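Local coordinates for protein rhamnonate dehydratase (Gibberella zeae PH-1, PDB 3FXG) that probably dehydrates L-rhamnonate as a magnesium-dependent lyase of the enolase superfamily, at residues I156-E162 against Q335-T341. Numbering follows the deposited sequence.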
loop_
_atom_site.group_PDB
_atom_site.type_symbol
_atom_site.label_atom_id
_atom_site.label_comp_id
_atom_site.label_asym_id
_atom_site.label_seq_id
_atom_site.Cartn_x
_atom_site.Cartn_y
_atom_site.Cartn_z
ATOM N N ILE A 156 -0.295 16.656 -37.026
ATOM C CA ILE A 156 -0.393 16.148 -35.660
ATOM C C ILE A 156 0.652 16.668 -34.677
ATOM O O ILE A 156 1.020 15.972 -33.731
ATOM C CB ILE A 156 -0.350 14.607 -35.650
ATOM C CG1 ILE A 156 0.951 14.115 -36.289
ATOM C CG2 ILE A 156 -1.547 14.049 -36.410
ATOM C CD1 ILE A 156 1.129 12.607 -36.240
ATOM N N GLY A 157 1.125 17.891 -34.891
ATOM C CA GLY A 157 2.098 18.450 -33.972
ATOM C C GLY A 157 3.353 18.977 -34.621
ATOM O O GLY A 157 4.151 19.650 -33.964
ATOM N N GLY A 158 3.530 18.674 -35.904
ATOM C CA GLY A 158 4.705 19.142 -36.617
ATOM C C GLY A 158 5.926 18.272 -36.382
ATOM O O GLY A 158 5.814 17.102 -36.022
ATOM N N ALA A 159 7.104 18.847 -36.584
ATOM C CA ALA A 159 8.338 18.103 -36.395
ATOM C C ALA A 159 9.034 18.507 -35.105
ATOM O O ALA A 159 9.394 19.671 -34.925
ATOM C CB ALA A 159 9.271 18.328 -37.590
ATOM N N THR A 160 9.209 17.547 -34.203
ATOM C CA THR A 160 9.897 17.813 -32.947
ATOM C C THR A 160 11.379 17.516 -33.150
ATOM O O THR A 160 12.203 17.751 -32.270
ATOM C CB THR A 160 9.336 16.954 -31.794
ATOM O OG1 THR A 160 9.325 15.573 -32.178
ATOM C CG2 THR A 160 7.922 17.400 -31.451
ATOM N N LYS A 161 11.698 16.990 -34.328
ATOM C CA LYS A 161 13.069 16.681 -34.719
ATOM C C LYS A 161 13.106 16.647 -36.240
ATOM O O LYS A 161 12.099 16.358 -36.886
ATOM C CB LYS A 161 13.520 15.339 -34.137
ATOM C CG LYS A 161 12.566 14.188 -34.373
ATOM C CD LYS A 161 13.007 12.968 -33.583
ATOM C CE LYS A 161 11.814 12.137 -33.158
ATOM N NZ LYS A 161 10.838 12.954 -32.378
ATOM N N GLU A 162 14.261 16.953 -36.817
ATOM C CA GLU A 162 14.381 16.962 -38.269
ATOM C C GLU A 162 14.932 15.648 -38.806
ATOM O O GLU A 162 14.926 15.403 -40.012
ATOM C CB GLU A 162 15.264 18.130 -38.706
ATOM C CG GLU A 162 14.674 19.490 -38.350
ATOM C CD GLU A 162 13.356 19.761 -39.065
ATOM O OE1 GLU A 162 12.422 20.284 -38.418
ATOM O OE2 GLU A 162 13.256 19.462 -40.277
ATOM N N GLN A 335 6.446 9.284 -34.901
ATOM C CA GLN A 335 7.702 9.464 -34.175
ATOM C C GLN A 335 8.366 10.818 -34.356
ATOM O O GLN A 335 8.985 11.344 -33.433
ATOM C CB GLN A 335 8.718 8.384 -34.571
ATOM C CG GLN A 335 8.437 7.005 -34.014
ATOM C CD GLN A 335 8.048 7.040 -32.549
ATOM O OE1 GLN A 335 6.928 7.419 -32.210
ATOM N NE2 GLN A 335 8.972 6.654 -31.673
ATOM N N ILE A 336 8.247 11.383 -35.549
ATOM C CA ILE A 336 8.878 12.663 -35.839
ATOM C C ILE A 336 8.133 13.855 -35.234
ATOM O O ILE A 336 8.675 14.956 -35.168
ATOM C CB ILE A 336 8.976 12.869 -37.375
ATOM C CG1 ILE A 336 10.084 13.866 -37.713
ATOM C CG2 ILE A 336 7.645 13.365 -37.920
ATOM C CD1 ILE A 336 11.473 13.322 -37.466
ATOM N N SER A 337 6.913 13.626 -34.754
ATOM C CA SER A 337 6.085 14.716 -34.241
ATOM C C SER A 337 5.803 14.866 -32.750
ATOM O O SER A 337 5.252 15.890 -32.338
ATOM C CB SER A 337 4.737 14.678 -34.957
ATOM O OG SER A 337 4.046 13.484 -34.629
ATOM N N GLN A 338 6.164 13.882 -31.939
ATOM C CA GLN A 338 5.869 13.963 -30.514
ATOM C C GLN A 338 7.064 14.309 -29.630
ATOM O O GLN A 338 8.220 14.198 -30.045
ATOM C CB GLN A 338 5.241 12.644 -30.048
ATOM C CG GLN A 338 4.042 12.206 -30.882
ATOM C CD GLN A 338 2.881 13.186 -30.811
ATOM O OE1 GLN A 338 2.491 13.782 -31.817
ATOM N NE2 GLN A 338 2.323 13.355 -29.622
ATOM N N PRO A 339 6.797 14.752 -28.393
ATOM C CA PRO A 339 7.891 15.101 -27.488
ATOM C C PRO A 339 8.579 13.890 -26.862
ATOM O O PRO A 339 9.740 13.978 -26.460
ATOM C CB PRO A 339 7.203 15.979 -26.444
ATOM C CG PRO A 339 5.822 15.393 -26.381
ATOM C CD PRO A 339 5.499 15.187 -27.841
ATOM N N ASN A 340 7.871 12.765 -26.793
ATOM C CA ASN A 340 8.413 11.555 -26.173
ATOM C C ASN A 340 8.533 10.343 -27.104
ATOM O O ASN A 340 8.223 9.218 -26.714
ATOM C CB ASN A 340 7.556 11.181 -24.959
ATOM C CG ASN A 340 6.120 10.864 -25.334
ATOM O OD1 ASN A 340 5.547 11.489 -26.231
ATOM N ND2 ASN A 340 5.520 9.903 -24.634
ATOM N N THR A 341 8.994 10.579 -28.329
ATOM C CA THR A 341 9.168 9.514 -29.320
ATOM C C THR A 341 10.578 9.700 -29.882
ATOM O O THR A 341 10.755 10.201 -30.991
ATOM C CB THR A 341 8.108 9.644 -30.432
ATOM O OG1 THR A 341 8.057 11.001 -30.894
ATOM C CG2 THR A 341 6.734 9.256 -29.896
HETATM O O HOH W 1 10.575 13.017 -29.592
#
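Lys161 and Thr160 reach the 335-341 loop from first torsions of the same kind. In Lys161, CG sits between the backbone N and the carbonyl carbon (chi1 50°), and further bends at chi3 and chi4 bring NZ to the backbone oxygens of Gln335 and Thr341. Thr160 places OG1 in the equivalent position, which sets the hydroxyl among carbonyl oxygens and CG2 beside Ser337 O.

The Lys161 ammonium gathers carbonyl oxygens of the loop. NZ donates to Gln335 O at 2.7 Å, in the carbonyl plane, and more weakly to Thr341 O at 3.1 Å. Thr341 OG1 donates to the same Gln335 O at 2.7 Å, but tilted 31° from the carbonyl plane. One water accepts from NZ and from Thr341 N and donates to Gln338 O, and so bridges the lysine to the loop.

Thr160 adds a backbone bond, N to Ile336 O at 2.8 Å, nearly straight at 160°. Its OG1 lies 2.8 Å from Gln338 O and also near Ile336 O; its single proton could go to either, and the geometry does not settle which. The aliphatic part of Lys161 crosses Ile336, with CG packed tightly on CD1 at 3.4 Å. Lys161 O is buried against the same CD1 without a hydrogen-bond partner. At the other end, Ile156 CD1 touches Ser337 OG at 3.4 Å, a hydroxyl that bonds back to Phe334 O.

The contact joins two loops that lead into neighbouring parallel barrel strands, 163-169 and 344-347. A second subunit covers one side: its Asn108 takes the Ala159 N-H and its Asn110 bonds Ser337 O. The side chain of Gln335 lies about 14 Å from the bound magnesium, so this is structural packing away from the metal. Chemically, one ammonium and one hydroxyl serve backbone carbonyls, which would probably favour charged Lys161, against the cost of burying Lys161 O.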